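Local coordinates for fat acid-binding protein (PDB 3NYI) that probably binds fatty acids as a member of the DegV family and holds one stearic acid molecule in the crystal, at residues A[4-9]-A[83-88]; A[32-37]-A[59-64]; A[124-129]-A[157-162]; A[191-196]-A[209-214]; A[235-240]-A[263-268]. All blocks are in the same frame, centred on the assembly; numbering follows the deposited sequence.

Interaction 1: residues A[4-9]-A[83-88]; sequences MYKIVS and QGFPVV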
# COMPACT_ATOMS: atom_id res chain seq x y z
N MSE A 4 18.45 -10.64 14.17
CA MSE A 4 17.05 -10.82 13.78
C MSE A 4 16.23 -9.57 14.06
O MSE A 4 16.15 -9.11 15.20
CB MSE A 4 16.43 -12.02 14.50
CG MSE A 4 15.00 -12.33 14.07
SE MSE A 4 14.18 -13.80 15.09
CE MSE A 4 12.42 -13.80 14.23
N TYR A 5 15.62 -9.03 13.01
CA TYR A 5 14.80 -7.85 13.14
C TYR A 5 13.33 -8.21 13.21
O TYR A 5 12.88 -9.19 12.60
CB TYR A 5 15.05 -6.87 11.99
CG TYR A 5 16.32 -6.09 12.15
CD1 TYR A 5 17.55 -6.62 11.77
CD2 TYR A 5 16.30 -4.82 12.72
CE1 TYR A 5 18.72 -5.91 11.94
CE2 TYR A 5 17.47 -4.10 12.89
CZ TYR A 5 18.67 -4.64 12.50
OH TYR A 5 19.83 -3.92 12.67
N LYS A 6 12.58 -7.42 13.96
CA LYS A 6 11.14 -7.54 13.94
C LYS A 6 10.59 -6.46 13.01
O LYS A 6 10.62 -5.27 13.33
CB LYS A 6 10.57 -7.41 15.34
CG LYS A 6 10.83 -8.62 16.21
CD LYS A 6 10.04 -9.83 15.73
CE LYS A 6 10.26 -11.02 16.67
NZ LYS A 6 9.28 -12.12 16.46
N ILE A 7 10.12 -6.89 11.84
CA ILE A 7 9.54 -5.98 10.85
C ILE A 7 8.07 -5.68 11.20
O ILE A 7 7.29 -6.60 11.46
CB ILE A 7 9.67 -6.56 9.44
CG1 ILE A 7 11.16 -6.73 9.10
CG2 ILE A 7 8.96 -5.68 8.41
CD1 ILE A 7 11.43 -7.48 7.81
N VAL A 8 7.73 -4.40 11.23
CA VAL A 8 6.37 -3.97 11.52
C VAL A 8 5.86 -3.06 10.39
O VAL A 8 6.64 -2.34 9.76
CB VAL A 8 6.31 -3.20 12.87
CG1 VAL A 8 4.86 -2.81 13.24
CG2 VAL A 8 6.96 -4.04 13.99
N SER A 9 4.57 -3.13 10.09
CA SER A 9 3.96 -2.20 9.14
C SER A 9 2.57 -1.85 9.62
O SER A 9 1.98 -2.61 10.40
CB SER A 9 3.88 -2.82 7.74
OG SER A 9 3.26 -1.93 6.81
N GLN A 83 12.31 -7.54 24.70
CA GLN A 83 12.88 -8.84 24.35
C GLN A 83 14.25 -8.69 23.70
O GLN A 83 14.89 -9.69 23.36
CB GLN A 83 11.95 -9.60 23.40
CG GLN A 83 10.66 -10.09 24.02
CD GLN A 83 9.79 -10.81 23.00
OE1 GLN A 83 9.91 -12.02 22.80
NE2 GLN A 83 8.90 -10.06 22.35
N GLY A 84 14.69 -7.45 23.50
CA GLY A 84 15.99 -7.19 22.92
C GLY A 84 16.01 -7.14 21.40
O GLY A 84 17.08 -6.99 20.80
N PHE A 85 14.84 -7.27 20.79
CA PHE A 85 14.73 -7.22 19.33
C PHE A 85 14.83 -5.79 18.80
O PHE A 85 14.15 -4.89 19.30
CB PHE A 85 13.39 -7.79 18.86
CG PHE A 85 13.32 -9.29 18.85
CD1 PHE A 85 14.00 -10.02 17.90
CD2 PHE A 85 12.52 -9.95 19.76
CE1 PHE A 85 13.92 -11.41 17.87
CE2 PHE A 85 12.42 -11.34 19.74
CZ PHE A 85 13.13 -12.06 18.79
N PRO A 86 15.67 -5.58 17.77
CA PRO A 86 15.64 -4.31 17.04
C PRO A 86 14.36 -4.28 16.21
O PRO A 86 13.91 -5.33 15.76
CB PRO A 86 16.87 -4.40 16.11
CG PRO A 86 17.63 -5.60 16.55
CD PRO A 86 16.66 -6.51 17.22
N VAL A 87 13.79 -3.10 16.00
CA VAL A 87 12.51 -3.00 15.30
C VAL A 87 12.63 -2.13 14.06
O VAL A 87 13.25 -1.06 14.09
CB VAL A 87 11.43 -2.38 16.23
CG1 VAL A 87 10.16 -2.07 15.44
CG2 VAL A 87 11.12 -3.31 17.39
N VAL A 88 12.04 -2.57 12.95
CA VAL A 88 11.92 -1.72 11.78
C VAL A 88 10.46 -1.61 11.38
O VAL A 88 9.80 -2.61 11.13
CB VAL A 88 12.70 -2.29 10.57
CG1 VAL A 88 12.67 -1.28 9.45
CG2 VAL A 88 14.13 -2.59 10.97
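Lys6 lies over one face of the Phe85 ring at the junction between 4-9 and 83-88. The lysine chain bends at its second torsion (chi2 -69°), which folds it at CG instead of letting it run out straight. Lys6 CE then stands over the centre of the Phe85 ring, 3.7 Å from the centroid in a CH-pi contact. Lys6 NZ remains over the same face at 4.8 Å from the centroid of Phe85, close enough for a cation-pi interaction, while its charge is paired with Asp24 in a salt bridge. The rim of this ring is met by selenomethionine Met4: SE comes to 3.7 Å from Phe85 CE1 in a Met-aromatic contact at the ring edge, and Met4 O lies in the ring plane near CD1.

Tyr5 turns its ring to Pro86 instead. The two side chains cross at about a right angle, with Pro86 CG over the tyrosine face, offset toward the rim, and CB 3.3 Å from Tyr5 CE2. Val88 CG2 reaches Tyr5 CD2 obliquely at 3.6 Å, and Phe148 meets the tyrosine ring with its own.

Between these groups the backbones are hydrogen-bonded in parallel register. Lys6 N donates to Pro86 O in a straight bond, Val88 N to Lys6 O, and Val8 N to Val88 O at 2.7 Å. Helix 70-81 places Phe80 against Lys6 and Val8, whereas helix 128-143 covers Tyr5 and Ile7. The alternating bonds are those of neighbouring parallel strands, here 6-10 and 87-91, in a sheet with helices on both faces, an alpha/beta arrangement.

Interaction 2: residues A[32-37]-A[59-64]; sequences VSFDGE and PKLFPK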
# COMPACT_ATOMS: atom_id res chain seq x y z
N VAL A 32 -11.52 1.91 10.60
CA VAL A 32 -12.55 2.44 9.72
C VAL A 32 -13.85 2.67 10.50
O VAL A 32 -14.13 1.96 11.47
CB VAL A 32 -12.79 1.51 8.52
CG1 VAL A 32 -13.17 0.11 8.99
CG2 VAL A 32 -13.85 2.08 7.61
N SER A 33 -14.61 3.69 10.10
CA SER A 33 -15.92 3.96 10.70
C SER A 33 -16.94 4.21 9.61
O SER A 33 -16.65 4.87 8.62
CB SER A 33 -15.88 5.18 11.64
OG SER A 33 -17.19 5.49 12.11
N PHE A 34 -18.14 3.68 9.80
CA PHE A 34 -19.22 3.90 8.85
C PHE A 34 -20.15 5.03 9.25
O PHE A 34 -20.78 5.65 8.40
CB PHE A 34 -19.98 2.59 8.62
CG PHE A 34 -19.09 1.49 8.13
CD1 PHE A 34 -18.68 1.47 6.81
CD2 PHE A 34 -18.61 0.52 9.00
CE1 PHE A 34 -17.84 0.48 6.35
CE2 PHE A 34 -17.77 -0.47 8.55
CZ PHE A 34 -17.37 -0.49 7.22
N ASP A 35 -20.24 5.30 10.55
CA ASP A 35 -21.12 6.35 11.04
C ASP A 35 -20.36 7.57 11.56
O ASP A 35 -20.97 8.57 11.92
CB ASP A 35 -22.07 5.82 12.11
CG ASP A 35 -21.34 5.24 13.32
OD1 ASP A 35 -20.12 5.48 13.46
OD2 ASP A 35 -22.00 4.56 14.13
N GLY A 36 -19.04 7.47 11.60
CA GLY A 36 -18.21 8.54 12.13
C GLY A 36 -18.12 8.56 13.65
O GLY A 36 -17.46 9.43 14.21
N GLU A 37 -18.79 7.62 14.31
CA GLU A 37 -18.75 7.53 15.77
C GLU A 37 -17.98 6.30 16.23
O GLU A 37 -17.02 6.41 16.99
CB GLU A 37 -20.18 7.50 16.34
CG GLU A 37 -20.93 8.79 16.14
CD GLU A 37 -20.20 9.98 16.71
OE1 GLU A 37 -20.01 10.04 17.95
OE2 GLU A 37 -19.79 10.87 15.93
N PRO A 59 -24.12 2.78 -2.23
CA PRO A 59 -23.29 3.68 -3.04
C PRO A 59 -23.21 5.10 -2.49
O PRO A 59 -22.44 5.91 -2.99
CB PRO A 59 -24.01 3.70 -4.39
CG PRO A 59 -24.86 2.47 -4.40
CD PRO A 59 -25.28 2.28 -2.98
N LYS A 60 -24.01 5.39 -1.46
CA LYS A 60 -24.04 6.72 -0.86
C LYS A 60 -23.24 6.76 0.44
O LYS A 60 -23.08 7.82 1.04
CB LYS A 60 -25.48 7.14 -0.58
CG LYS A 60 -26.22 7.71 -1.78
CD LYS A 60 -27.66 8.04 -1.40
CE LYS A 60 -27.71 8.91 -0.14
NZ LYS A 60 -29.10 9.06 0.39
N LEU A 61 -22.78 5.59 0.88
CA LEU A 61 -22.04 5.45 2.12
C LEU A 61 -20.57 5.83 1.90
O LEU A 61 -19.89 5.20 1.11
CB LEU A 61 -22.11 4.00 2.59
CG LEU A 61 -22.11 3.66 4.09
CD1 LEU A 61 -21.46 2.30 4.30
CD2 LEU A 61 -21.42 4.72 4.93
N PHE A 62 -20.09 6.86 2.60
CA PHE A 62 -18.67 7.21 2.56
C PHE A 62 -18.03 7.00 3.94
O PHE A 62 -18.17 7.85 4.83
CB PHE A 62 -18.46 8.64 2.04
CG PHE A 62 -18.88 8.81 0.61
CD1 PHE A 62 -17.97 8.60 -0.42
CD2 PHE A 62 -20.18 9.17 0.29
CE1 PHE A 62 -18.36 8.74 -1.75
CE2 PHE A 62 -20.58 9.32 -1.04
CZ PHE A 62 -19.66 9.11 -2.06
N PRO A 63 -17.35 5.86 4.13
CA PRO A 63 -16.73 5.57 5.42
C PRO A 63 -15.55 6.49 5.69
O PRO A 63 -15.08 7.17 4.77
CB PRO A 63 -16.23 4.13 5.27
CG PRO A 63 -16.95 3.58 4.05
CD PRO A 63 -17.15 4.76 3.17
N LYS A 64 -15.07 6.49 6.93
CA LYS A 64 -13.89 7.27 7.29
C LYS A 64 -12.80 6.35 7.80
O LYS A 64 -13.08 5.34 8.43
CB LYS A 64 -14.25 8.31 8.35
CG LYS A 64 -15.24 9.34 7.84
CD LYS A 64 -15.54 10.38 8.89
CE LYS A 64 -16.09 11.64 8.24
NZ LYS A 64 -15.12 12.25 7.28
O HOH W 1 -18.96 7.90 7.49
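Ser33 and Lys64 form an antiparallel hydrogen-bonded pair. Ser33 N donates to Lys64 O and Lys64 N to Ser33 O, both at 2.8 Å. Val32 CA adds a CH···O contact of 3.2 Å to the same Lys64 O.

Apolar contacts continue the junction past this pair. Pro63 is shared: its CB meets Val32 CG2 at 3.9 Å, the two side chains lying side by side and pointing the same way, while its CG touches Phe34 CD1. That ring atom of Phe34 also receives Leu61 CD1 at 3.8 Å, where the two side chains cross obliquely.

One water joins the loops where direct bonding stops, donating to Phe34 O at 3.0 Å and to Phe62 O at 2.8 Å. Within 32-37, Asp35 OD1 accepts from Glu37 N, which lies above the carboxylate plane, in an Asx turn, and Ser33 OG is hydrogen-bonded to Thr38 O. These bonds shape the turn that leads into strand 39-41.

The contact lies where strand 25-33 ends and strand 64-66 begins. Helix 48-57 packs on Phe34, Leu61 and Pro63, with Arg54 in a cation-pi interaction with Phe34, and helix 274-280 covers Val32 and Pro63.

Interaction 3: residues A[124-129]-A[157-162]; sequences SKQNTV and ALMASA. With STE (stearic acid), chain C.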
# COMPACT_ATOMS: atom_id res chain seq x y z
N SER A 124 7.36 4.84 4.18
CA SER A 124 7.59 4.04 2.97
C SER A 124 7.47 4.84 1.67
O SER A 124 8.05 4.45 0.65
CB SER A 124 6.61 2.86 2.91
OG SER A 124 5.33 3.26 2.47
N LYS A 125 6.72 5.95 1.72
CA LYS A 125 6.32 6.73 0.55
C LYS A 125 5.44 5.93 -0.40
O LYS A 125 5.23 6.34 -1.55
CB LYS A 125 7.55 7.30 -0.21
CG LYS A 125 8.51 8.06 0.69
CD LYS A 125 9.61 8.78 -0.10
CE LYS A 125 9.04 9.93 -0.91
NZ LYS A 125 10.12 10.74 -1.58
N GLN A 126 4.91 4.81 0.07
CA GLN A 126 4.06 3.96 -0.75
C GLN A 126 2.69 3.73 -0.09
O GLN A 126 2.34 4.37 0.92
CB GLN A 126 4.72 2.58 -0.92
CG GLN A 126 6.23 2.63 -1.18
CD GLN A 126 6.62 3.44 -2.42
OE1 GLN A 126 5.89 3.47 -3.42
NE2 GLN A 126 7.79 4.08 -2.37
N ASN A 127 1.93 2.81 -0.67
CA ASN A 127 0.65 2.38 -0.12
C ASN A 127 0.35 1.03 -0.73
O ASN A 127 0.91 0.69 -1.80
CB ASN A 127 -0.45 3.38 -0.49
CG ASN A 127 -1.80 3.04 0.10
OD1 ASN A 127 -1.90 2.29 1.09
ND2 ASN A 127 -2.87 3.57 -0.51
N THR A 128 -0.50 0.26 -0.07
CA THR A 128 -0.98 -1.02 -0.60
C THR A 128 0.14 -1.77 -1.37
O THR A 128 1.20 -2.04 -0.79
CB THR A 128 -2.35 -0.87 -1.38
OG1 THR A 128 -2.79 -2.15 -1.86
CG2 THR A 128 -2.28 0.16 -2.54
N VAL A 129 -0.10 -2.13 -2.64
CA VAL A 129 0.84 -3.00 -3.36
C VAL A 129 2.33 -2.56 -3.29
O VAL A 129 3.21 -3.40 -3.13
CB VAL A 129 0.39 -3.29 -4.83
CG1 VAL A 129 0.43 -2.01 -5.68
CG2 VAL A 129 1.23 -4.43 -5.49
N ALA A 157 16.68 4.45 -3.28
CA ALA A 157 16.53 4.05 -4.67
C ALA A 157 15.32 3.13 -4.87
O ALA A 157 14.58 3.26 -5.85
CB ALA A 157 17.82 3.39 -5.19
N LEU A 158 15.12 2.21 -3.93
CA LEU A 158 13.95 1.32 -4.00
C LEU A 158 12.66 2.13 -3.99
O LEU A 158 11.76 1.93 -4.82
CB LEU A 158 13.95 0.33 -2.84
CG LEU A 158 14.95 -0.82 -2.94
CD1 LEU A 158 14.96 -1.67 -1.67
CD2 LEU A 158 14.63 -1.65 -4.16
N MSE A 159 12.55 3.05 -3.03
CA MSE A 159 11.34 3.85 -2.92
C MSE A 159 11.09 4.72 -4.16
O MSE A 159 9.96 4.85 -4.63
CB MSE A 159 11.39 4.72 -1.66
CG MSE A 159 11.37 3.91 -0.38
SE MSE A 159 11.21 5.12 1.17
CE MSE A 159 12.86 6.14 0.95
N ALA A 160 12.16 5.32 -4.68
CA ALA A 160 12.05 6.15 -5.88
C ALA A 160 11.58 5.36 -7.12
O ALA A 160 10.94 5.91 -8.02
CB ALA A 160 13.38 6.85 -6.17
N SER A 161 11.89 4.06 -7.15
CA SER A 161 11.60 3.23 -8.31
C SER A 161 10.17 2.70 -8.27
O SER A 161 9.64 2.28 -9.31
CB SER A 161 12.56 2.05 -8.40
OG SER A 161 12.18 1.01 -7.49
N ALA A 162 9.55 2.70 -7.09
CA ALA A 162 8.23 2.11 -6.96
C ALA A 162 7.16 2.89 -7.72
O ALA A 162 7.18 4.12 -7.75
CB ALA A 162 7.82 2.01 -5.43
C1 STE C . -5.83 7.77 7.65
O1 STE C . -4.90 8.27 8.21
O2 STE C . -6.94 8.10 7.94
C2 STE C . -5.58 6.87 6.42
C3 STE C . -5.79 7.68 5.11
C4 STE C . -5.64 6.74 3.89
C5 STE C . -5.60 7.55 2.57
C6 STE C . -5.51 6.58 1.36
C7 STE C . -5.57 7.36 0.02
C8 STE C . -5.32 6.35 -1.13
C9 STE C . -5.38 7.05 -2.51
C10 STE C . -5.22 5.98 -3.62
C11 STE C . -3.74 5.60 -3.71
C12 STE C . -3.44 4.08 -3.69
C13 STE C . -4.60 3.19 -4.15
C14 STE C . -3.98 2.15 -5.13
C15 STE C . -4.94 0.96 -5.36
C16 STE C . -4.46 0.16 -6.60
C17 STE C . -3.41 -0.89 -6.17
C18 STE C . -3.04 -1.81 -7.35
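An ST turn at the start of 124-129 meets the C-terminal end of helix 148-161, with Gln126 and Met159 carrying the contact. In the turn, Ser124 OG accepts from Gln126 N at 2.9 Å, and OG is also hydrogen-bonded to Thr91 O. The second torsion of Gln126 (chi2 -58°) kinks the chain at CG, and the amide that follows spans two backbone carbonyls. Gln126 NE2 donates to Ser124 O at 3.1 Å and to Met159 O at 3.2 Å, both acceptors tilted out of the amide plane. Met159 O also takes Ala162 N, just past the end of the helix, and the two donors approach from opposite faces of the carbonyl plane. The other amide atom, Gln126 OE1, lies 3.1 Å from Ala162 CB.

An alanine in place of Gln126 would probably leave Met159 O without its cross-segment donor and open a gap beside Ala162 CB. The side chain of selenomethionine Met159 reaches the turn: its SE lies 3.3 Å from Ser124 O, and Lys125 CG approaches the selenium with the two side chains crossing at about a right angle.

The turn leads from strand 119-123 to helix 128-143, and the residues beyond Gln126 border the bound stearic acid. Asn127 ND2 comes to 3.3 Å from C12 of the lipid and is hydrogen-bonded to Ser276 OG. Thr128 CG2 packs against C14 of the chain, and Val129 CG1 lies 3.9 Å from its terminal carbon C18. Strand 270-271 backs Thr128 and Val129, while Ile290 of strand 285-291 lies against Ala162.

Interaction 4: residues A[191-196]-A[209-214]; sequences LGVKPV and IGRNRN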
# COMPACT_ATOMS: atom_id res chain seq x y z
N LEU A 191 -18.74 14.26 -16.44
CA LEU A 191 -19.63 13.13 -16.19
C LEU A 191 -19.19 11.87 -16.95
O LEU A 191 -18.97 11.91 -18.16
CB LEU A 191 -21.07 13.49 -16.58
CG LEU A 191 -22.11 12.37 -16.52
CD1 LEU A 191 -22.27 11.87 -15.09
CD2 LEU A 191 -23.46 12.83 -17.09
N GLY A 192 -19.07 10.77 -16.23
CA GLY A 192 -18.74 9.49 -16.83
C GLY A 192 -17.26 9.13 -16.86
O GLY A 192 -16.90 7.98 -17.12
N VAL A 193 -16.39 10.10 -16.59
CA VAL A 193 -14.96 9.87 -16.72
C VAL A 193 -14.34 9.25 -15.47
O VAL A 193 -14.73 9.55 -14.34
CB VAL A 193 -14.20 11.17 -17.09
CG1 VAL A 193 -12.73 10.88 -17.36
CG2 VAL A 193 -14.84 11.81 -18.32
N LYS A 194 -13.38 8.35 -15.69
CA LYS A 194 -12.55 7.80 -14.62
C LYS A 194 -11.09 8.02 -14.97
O LYS A 194 -10.72 8.06 -16.15
CB LYS A 194 -12.81 6.31 -14.38
CG LYS A 194 -14.25 5.95 -13.99
CD LYS A 194 -15.09 5.77 -15.24
CE LYS A 194 -16.49 5.25 -14.93
NZ LYS A 194 -17.29 5.14 -16.18
N PRO A 195 -10.26 8.19 -13.94
CA PRO A 195 -8.82 8.42 -14.13
C PRO A 195 -8.01 7.14 -14.22
O PRO A 195 -8.37 6.11 -13.66
CB PRO A 195 -8.44 9.16 -12.84
CG PRO A 195 -9.37 8.56 -11.80
CD PRO A 195 -10.68 8.34 -12.54
N VAL A 196 -6.92 7.22 -14.98
CA VAL A 196 -5.83 6.27 -14.82
C VAL A 196 -4.89 7.03 -13.90
O VAL A 196 -4.53 8.18 -14.18
CB VAL A 196 -5.11 5.99 -16.14
CG1 VAL A 196 -3.87 5.14 -15.89
CG2 VAL A 196 -6.05 5.32 -17.14
N ILE A 209 -7.15 9.16 -18.86
CA ILE A 209 -8.58 9.10 -18.54
C ILE A 209 -9.32 8.14 -19.47
O ILE A 209 -8.77 7.66 -20.46
CB ILE A 209 -9.30 10.48 -18.62
CG1 ILE A 209 -9.42 10.95 -20.07
CG2 ILE A 209 -8.63 11.52 -17.73
CD1 ILE A 209 -8.11 11.26 -20.73
N GLY A 210 -10.58 7.86 -19.14
CA GLY A 210 -11.41 7.02 -19.97
C GLY A 210 -12.78 6.81 -19.35
O GLY A 210 -13.08 7.40 -18.31
N ARG A 211 -13.59 5.94 -19.95
CA ARG A 211 -14.98 5.75 -19.52
C ARG A 211 -15.33 4.28 -19.34
O ARG A 211 -16.09 3.92 -18.44
CB ARG A 211 -15.94 6.38 -20.54
CG ARG A 211 -15.83 7.88 -20.65
CD ARG A 211 -16.71 8.42 -21.76
NE ARG A 211 -16.55 9.86 -21.93
CZ ARG A 211 -17.14 10.77 -21.16
NH1 ARG A 211 -17.93 10.39 -20.16
NH2 ARG A 211 -16.93 12.06 -21.39
N ASN A 212 -14.79 3.44 -20.20
CA ASN A 212 -15.09 2.02 -20.18
C ASN A 212 -14.09 1.27 -19.30
O ASN A 212 -12.88 1.45 -19.44
CB ASN A 212 -15.07 1.47 -21.61
CG ASN A 212 -15.24 -0.02 -21.67
OD1 ASN A 212 -14.26 -0.77 -21.74
ND2 ASN A 212 -16.49 -0.48 -21.66
N ARG A 213 -14.59 0.43 -18.40
CA ARG A 213 -13.74 -0.33 -17.49
C ARG A 213 -12.62 -1.08 -18.22
O ARG A 213 -11.45 -0.99 -17.83
CB ARG A 213 -14.58 -1.32 -16.68
CG ARG A 213 -13.79 -2.18 -15.71
CD ARG A 213 -13.23 -1.36 -14.55
NE ARG A 213 -12.88 -2.21 -13.41
CZ ARG A 213 -12.55 -1.74 -12.21
NH1 ARG A 213 -12.50 -0.44 -11.99
NH2 ARG A 213 -12.26 -2.58 -11.22
N ASN A 214 -12.97 -1.83 -19.26
CA ASN A 214 -11.97 -2.61 -19.98
C ASN A 214 -10.93 -1.75 -20.67
O ASN A 214 -9.74 -2.09 -20.68
CB ASN A 214 -12.63 -3.58 -20.97
CG ASN A 214 -13.17 -4.83 -20.29
OD1 ASN A 214 -12.96 -5.03 -19.09
ND2 ASN A 214 -13.86 -5.67 -21.04
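Lys194 and Arg211 each use a charged end to bind a backbone carbonyl across the open end of a hairpin. Lys194 NZ donates to two oxygens: Arg211 O at 2.8 Å, on a lone pair in the carbonyl plane, and, within its own segment, Gly192 O at 3.0 Å, from a tilted direction. Arg211 NH1 donates to Leu191 O at 2.7 Å; that oxygen lies at the edge of the guanidinium, near its plane, and is met on a lone pair. Val193 CG2 covers one face of the same group. Gly192 has a positive phi that favours glycine, and a CB there would also run into Arg211 NH1.

Backbone groups satisfy one another in the Lys194-Gly210 pair: Lys194 N donates to Gly210 O at 2.8 Å and Gly210 N to Lys194 O at 3.0 Å. Beside them, Val193 CG1 packs on Ile209 CB at 3.7 Å. A methionine at Lys194 would probably leave Arg211 O and Gly192 O without the ammonium donor that joins them.

Leu216 of helix 213-231 lies against Lys194, and Asn212 caps the start of that helix. The arrangement is that of an antiparallel beta hairpin, strands 194-200 and 203-210, at the margin of its sheet.

Interaction 5: residues A[235-240]-A[263-268]; sequences NFIVSV and KLDSET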
# COMPACT_ATOMS: atom_id res chain seq x y z
N ASN A 235 14.54 -5.78 -14.55
CA ASN A 235 15.06 -5.40 -13.25
C ASN A 235 13.99 -5.08 -12.21
O ASN A 235 14.32 -4.62 -11.13
CB ASN A 235 16.06 -4.25 -13.38
CG ASN A 235 17.35 -4.68 -14.10
OD1 ASN A 235 17.68 -5.88 -14.17
ND2 ASN A 235 18.08 -3.71 -14.63
N PHE A 236 12.73 -5.35 -12.55
CA PHE A 236 11.60 -5.04 -11.65
C PHE A 236 10.82 -6.27 -11.18
O PHE A 236 10.74 -7.27 -11.89
CB PHE A 236 10.61 -4.08 -12.33
CG PHE A 236 11.11 -2.67 -12.42
CD1 PHE A 236 10.66 -1.72 -11.53
CD2 PHE A 236 12.04 -2.32 -13.39
CE1 PHE A 236 11.15 -0.41 -11.59
CE2 PHE A 236 12.51 -1.01 -13.47
CZ PHE A 236 12.08 -0.06 -12.57
N ILE A 237 10.26 -6.17 -9.98
CA ILE A 237 9.25 -7.09 -9.47
C ILE A 237 7.88 -6.50 -9.79
O ILE A 237 7.68 -5.31 -9.67
CB ILE A 237 9.35 -7.19 -7.93
CG1 ILE A 237 10.69 -7.81 -7.53
CG2 ILE A 237 8.17 -7.98 -7.35
CD1 ILE A 237 10.91 -9.21 -8.10
N VAL A 238 6.92 -7.33 -10.21
CA VAL A 238 5.60 -6.82 -10.56
C VAL A 238 4.51 -7.61 -9.82
O VAL A 238 4.54 -8.85 -9.79
CB VAL A 238 5.37 -6.90 -12.08
CG1 VAL A 238 4.04 -6.29 -12.45
CG2 VAL A 238 6.50 -6.20 -12.82
N SER A 239 3.58 -6.91 -9.17
CA SER A 239 2.45 -7.56 -8.50
C SER A 239 1.16 -6.80 -8.78
O SER A 239 1.19 -5.63 -9.17
CB SER A 239 2.65 -7.65 -6.99
OG SER A 239 3.74 -8.50 -6.67
N VAL A 240 0.03 -7.48 -8.57
CA VAL A 240 -1.29 -6.91 -8.87
C VAL A 240 -2.11 -6.69 -7.59
O VAL A 240 -1.99 -7.45 -6.63
CB VAL A 240 -2.08 -7.81 -9.87
CG1 VAL A 240 -3.56 -7.50 -9.83
CG2 VAL A 240 -1.53 -7.67 -11.30
N LYS A 263 6.27 -12.49 -15.37
CA LYS A 263 5.55 -13.35 -14.45
C LYS A 263 5.41 -12.59 -13.14
O LYS A 263 6.40 -12.10 -12.59
CB LYS A 263 6.32 -14.66 -14.24
CG LYS A 263 6.05 -15.69 -15.33
CD LYS A 263 4.74 -16.44 -15.06
CE LYS A 263 4.32 -17.27 -16.26
NZ LYS A 263 3.83 -16.42 -17.39
N LEU A 264 4.19 -12.48 -12.64
CA LEU A 264 3.96 -11.75 -11.39
C LEU A 264 4.67 -12.40 -10.22
O LEU A 264 4.82 -13.62 -10.17
CB LEU A 264 2.46 -11.67 -11.09
CG LEU A 264 1.59 -10.97 -12.13
CD1 LEU A 264 0.13 -10.98 -11.67
CD2 LEU A 264 2.07 -9.54 -12.37
N ASP A 265 5.11 -11.59 -9.26
CA ASP A 265 5.55 -12.15 -8.00
C ASP A 265 4.34 -12.28 -7.10
O ASP A 265 3.88 -11.31 -6.52
CB ASP A 265 6.64 -11.29 -7.35
CG ASP A 265 8.03 -11.75 -7.73
OD1 ASP A 265 8.79 -12.16 -6.82
OD2 ASP A 265 8.36 -11.74 -8.94
N SER A 266 3.82 -13.50 -7.00
CA SER A 266 2.50 -13.71 -6.42
C SER A 266 2.46 -13.46 -4.92
O SER A 266 1.40 -13.17 -4.36
CB SER A 266 1.99 -15.11 -6.75
OG SER A 266 2.92 -16.09 -6.33
N GLU A 267 3.61 -13.57 -4.26
CA GLU A 267 3.65 -13.35 -2.81
C GLU A 267 3.15 -11.96 -2.44
O GLU A 267 2.55 -11.76 -1.38
CB GLU A 267 5.06 -13.55 -2.26
CG GLU A 267 5.37 -14.96 -1.79
CD GLU A 267 6.49 -14.99 -0.76
OE1 GLU A 267 6.24 -15.49 0.36
OE2 GLU A 267 7.60 -14.50 -1.06
N THR A 268 3.39 -10.99 -3.33
CA THR A 268 3.04 -9.59 -3.06
C THR A 268 1.85 -9.07 -3.86
O THR A 268 1.60 -7.87 -3.88
CB THR A 268 4.25 -8.65 -3.21
OG1 THR A 268 5.01 -9.03 -4.38
CG2 THR A 268 5.16 -8.76 -1.97
O HOH W 2 7.57 -10.04 -10.75
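This buried contact lays the loop after helix 246-260 against strand 236-242, within the beta-alpha-beta crossover that leads to the parallel strand 270-271. Asp265 N donates to Val238 O at 2.8 Å, tying loop to strand. Leu264 sits beside that bond, its CD2 3.8 Å from Val238 CG1 and its CD1 3.7 Å from Val240 CG2. Met253 and Val256 of helix 246-260 also touch Leu264 and Val240, so the leucine is packed between helix and strand.

Asp265 and Ile237 cross at about a right angle, with Ile237 CG2 3.6 Å from Asp265 CB and CD1 against the carboxylate. The charge is matched by Arg140 in a salt bridge with OD1. A water 2.6 Å from Asp265 OD2 accepts from Val238 N and also lies within reach of Lys263 O. Helix 128-143 borders this side through Leu133, which touches both Ile237 and Thr268.

Further polar contacts centre on Ser239. Its OG stands anti to the carbonyl carbon (chi1 -65°) and donates to Asp265 O at 2.8 Å, on a lone pair in the carbonyl plane. Thr268 N binds the same Asp265 O, and the hydroxyls of Ser239 and Thr268 lie with OG and OG1 2.7 Å apart.

In the fold
Interactions 3 and 5 are the buried pair: their centres are 14 Å apart and they touch, Val129 packing on Ser239 and Thr268. Both bury polar side chains, an amide in one and hydroxyls in the other. Interactions 1, 2 and 4 lie farther out and are partly buried. Interactions 1 and 2 reach one sheet through neighbouring strands 6-10 and 25-33, the first by parallel pairing with aromatic contacts, the second by a short antiparallel pair and a water. Interactions 4 and 5 share the other sheet, where the more exposed interaction 4 adds lysine and arginine ends bound to carbonyls to its antiparallel backbone pair. Of the five, interaction 3 includes residues that touch the stearic acid.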